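Local coordinates for hypothetical protein PH1109 (Pyrococcus horikoshii, PDB 2D59), which is of unknown function but belongs to the CoA-binding domain family, whose members share a Rossmann-like fold built on a parallel beta sheet, at residues A[20-25]-A[77-82]. Residues are numbered along the deposited sequence; the frame is centred on the assembly and turned at random.
Sequences TRYKKI and KIEVVD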
loop_
_atom_site.group_PDB
_atom_site.type_symbol
_atom_site.label_atom_id
_atom_site.label_comp_id
_atom_site.label_asym_id
_atom_site.label_seq_id
_atom_site.Cartn_x
_atom_site.Cartn_y
_atom_site.Cartn_z
ATOM N N THR A 20 3.294 -11.103 6.010
ATOM C CA THR A 20 4.270 -12.172 5.910
ATOM C C THR A 20 4.349 -12.785 4.517
ATOM O O THR A 20 5.439 -13.019 3.996
ATOM C CB THR A 20 3.958 -13.282 6.933
ATOM O OG1 THR A 20 3.996 -12.732 8.256
ATOM C CG2 THR A 20 4.974 -14.406 6.831
ATOM N N ARG A 21 3.195 -13.026 3.909
ATOM C CA ARG A 21 3.157 -13.645 2.589
ATOM C C ARG A 21 3.400 -12.727 1.397
ATOM O O ARG A 21 3.953 -13.160 0.388
ATOM C CB ARG A 21 1.830 -14.379 2.410
ATOM C CG ARG A 21 1.619 -15.492 3.425
ATOM C CD ARG A 21 2.735 -16.531 3.360
ATOM N NE ARG A 21 2.543 -17.624 4.311
ATOM C CZ ARG A 21 2.530 -17.480 5.634
ATOM N NH1 ARG A 21 2.700 -16.281 6.176
ATOM N NH2 ARG A 21 2.352 -18.535 6.416
ATOM N N TYR A 22 3.000 -11.465 1.507
ATOM C CA TYR A 22 3.183 -10.528 0.405
ATOM C C TYR A 22 4.316 -9.539 0.666
ATOM O O TYR A 22 4.234 -8.701 1.566
ATOM C CB TYR A 22 1.876 -9.779 0.139
ATOM C CG TYR A 22 0.711 -10.698 -0.159
ATOM C CD1 TYR A 22 0.746 -11.567 -1.251
ATOM C CD2 TYR A 22 -0.421 -10.708 0.655
ATOM C CE1 TYR A 22 -0.319 -12.426 -1.524
ATOM C CE2 TYR A 22 -1.491 -11.563 0.391
ATOM C CZ TYR A 22 -1.432 -12.417 -0.698
ATOM O OH TYR A 22 -2.486 -13.264 -0.962
ATOM N N LYS A 23 5.374 -9.649 -0.134
ATOM C CA LYS A 23 6.535 -8.777 -0.006
ATOM C C LYS A 23 6.652 -7.792 -1.167
ATOM O O LYS A 23 7.487 -6.893 -1.126
ATOM C CB LYS A 23 7.818 -9.611 0.067
ATOM C CG LYS A 23 7.856 -10.599 1.220
ATOM C CD LYS A 23 7.733 -9.891 2.559
ATOM C CE LYS A 23 7.775 -10.884 3.710
ATOM N NZ LYS A 23 7.619 -10.217 5.036
ATOM N N LYS A 24 5.823 -7.968 -2.194
ATOM C CA LYS A 24 5.850 -7.091 -3.367
ATOM C C LYS A 24 4.852 -5.955 -3.166
ATOM O O LYS A 24 3.644 -6.130 -3.360
ATOM C CB LYS A 24 5.484 -7.885 -4.626
ATOM C CG LYS A 24 6.230 -9.202 -4.770
ATOM C CD LYS A 24 7.718 -9.001 -4.994
ATOM C CE LYS A 24 7.999 -8.442 -6.378
ATOM N NZ LYS A 24 9.461 -8.350 -6.638
ATOM N N ILE A 25 5.362 -4.788 -2.784
ATOM C CA ILE A 25 4.512 -3.633 -2.518
ATOM C C ILE A 25 4.637 -2.480 -3.503
ATOM O O ILE A 25 5.739 -2.028 -3.811
ATOM C CB ILE A 25 4.797 -3.018 -1.119
ATOM C CG1 ILE A 25 4.965 -4.112 -0.073
ATOM C CG2 ILE A 25 3.661 -2.075 -0.718
ATOM C CD1 ILE A 25 6.359 -4.650 -0.027
ATOM N N LYS A 77 5.883 -8.149 -10.526
ATOM C CA LYS A 77 4.552 -8.452 -10.017
ATOM C C LYS A 77 4.322 -7.695 -8.716
ATOM O O LYS A 77 5.238 -7.531 -7.908
ATOM C CB LYS A 77 4.382 -9.958 -9.773
ATOM C CG LYS A 77 5.115 -10.505 -8.551
ATOM C CD LYS A 77 6.603 -10.708 -8.795
ATOM C CE LYS A 77 6.867 -11.870 -9.746
ATOM N NZ LYS A 77 6.423 -11.583 -11.137
ATOM N N ILE A 78 3.096 -7.227 -8.529
ATOM C CA ILE A 78 2.729 -6.489 -7.327
ATOM C C ILE A 78 1.642 -7.254 -6.596
ATOM O O ILE A 78 0.674 -7.702 -7.208
ATOM C CB ILE A 78 2.211 -5.084 -7.678
ATOM C CG1 ILE A 78 3.362 -4.255 -8.244
ATOM C CG2 ILE A 78 1.639 -4.400 -6.448
ATOM C CD1 ILE A 78 4.535 -4.109 -7.284
ATOM N N GLU A 79 1.805 -7.404 -5.286
ATOM C CA GLU A 79 0.827 -8.126 -4.484
ATOM C C GLU A 79 -0.009 -7.174 -3.635
ATOM O O GLU A 79 -1.220 -7.348 -3.506
ATOM C CB GLU A 79 1.542 -9.142 -3.597
ATOM C CG GLU A 79 2.445 -10.088 -4.388
ATOM C CD GLU A 79 3.361 -10.915 -3.508
ATOM O OE1 GLU A 79 4.048 -10.331 -2.645
ATOM O OE2 GLU A 79 3.406 -12.148 -3.688
ATOM N N VAL A 80 0.643 -6.162 -3.068
ATOM C CA VAL A 80 -0.046 -5.186 -2.230
ATOM C C VAL A 80 0.078 -3.762 -2.765
ATOM O O VAL A 80 1.173 -3.291 -3.075
ATOM C CB VAL A 80 0.508 -5.188 -0.777
ATOM C CG1 VAL A 80 -0.260 -4.181 0.077
ATOM C CG2 VAL A 80 0.411 -6.582 -0.174
ATOM N N VAL A 81 -1.056 -3.084 -2.882
ATOM C CA VAL A 81 -1.063 -1.701 -3.332
ATOM C C VAL A 81 -1.359 -0.862 -2.090
ATOM O O VAL A 81 -2.492 -0.810 -1.603
ATOM C CB VAL A 81 -2.134 -1.455 -4.409
ATOM C CG1 VAL A 81 -2.131 0.013 -4.814
ATOM C CG2 VAL A 81 -1.850 -2.326 -5.625
ATOM N N ASP A 82 -0.313 -0.218 -1.586
ATOM C CA ASP A 82 -0.365 0.601 -0.378
ATOM C C ASP A 82 -0.658 2.052 -0.749
ATOM O O ASP A 82 0.208 2.748 -1.278
ATOM C CB ASP A 82 0.984 0.468 0.329
ATOM C CG ASP A 82 0.969 0.999 1.737
ATOM O OD1 ASP A 82 -0.114 1.044 2.354
ATOM O OD2 ASP A 82 2.062 1.349 2.229
#
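K24 O is gripped by two backbone N-H groups of the facing segment. V80 N lies 3.0 Å from K24 O in a nearly straight bond (171° at the hydrogen), almost in line with the C=O, whereas E79 N donates to the same oxygen from a position tilted out of the carbonyl plane. Two successive amides converging on one oxygen, with E79 departing from the extended conformation, mark an irregular start to a parallel strand pair. Regular pairing begins one residue later, where I25 and V80 form a parallel bridge, the junction of strands 24-28 and 80-83 in the Rossmann-like sheet. There I25 CA approaches V80 O at 3.4 Å, a CA-H...O contact.

The E79 side chain reaches back to the short link, residues 22-23, between helix 12-21 and strand 24-28. OE1 accepts K24 N at 3.0 Å on the anti side of the carboxylate, somewhat out of its plane. One well-directed N-H, from K24, and one weak, bent one, from K23, thus share OE1, which may favour the charged form of E79. Chi1 of -54° sets CG beside the backbone N. E79 CD meets Y22 CD1 at 3.5 Å, in plane at the ring edge, with the carboxylate turned 81° to the ring.

Y22, the first residue to leave helical geometry, also packs CB on V80 CG2 at 3.5 Å, and its side chain reaches V104 of strand 104-107, the neighbour of 80-83 in the sheet. K24, bent at chi2 and chi3, lays its CE against K77 CD (3.6 Å), while NZ is hydrogen-bonded to Y53 OH and forms a salt bridge with D51 OD1. I25 and D82 lie side by side, pointing the same way, with I25 CG2 3.8 Å from D82 CB.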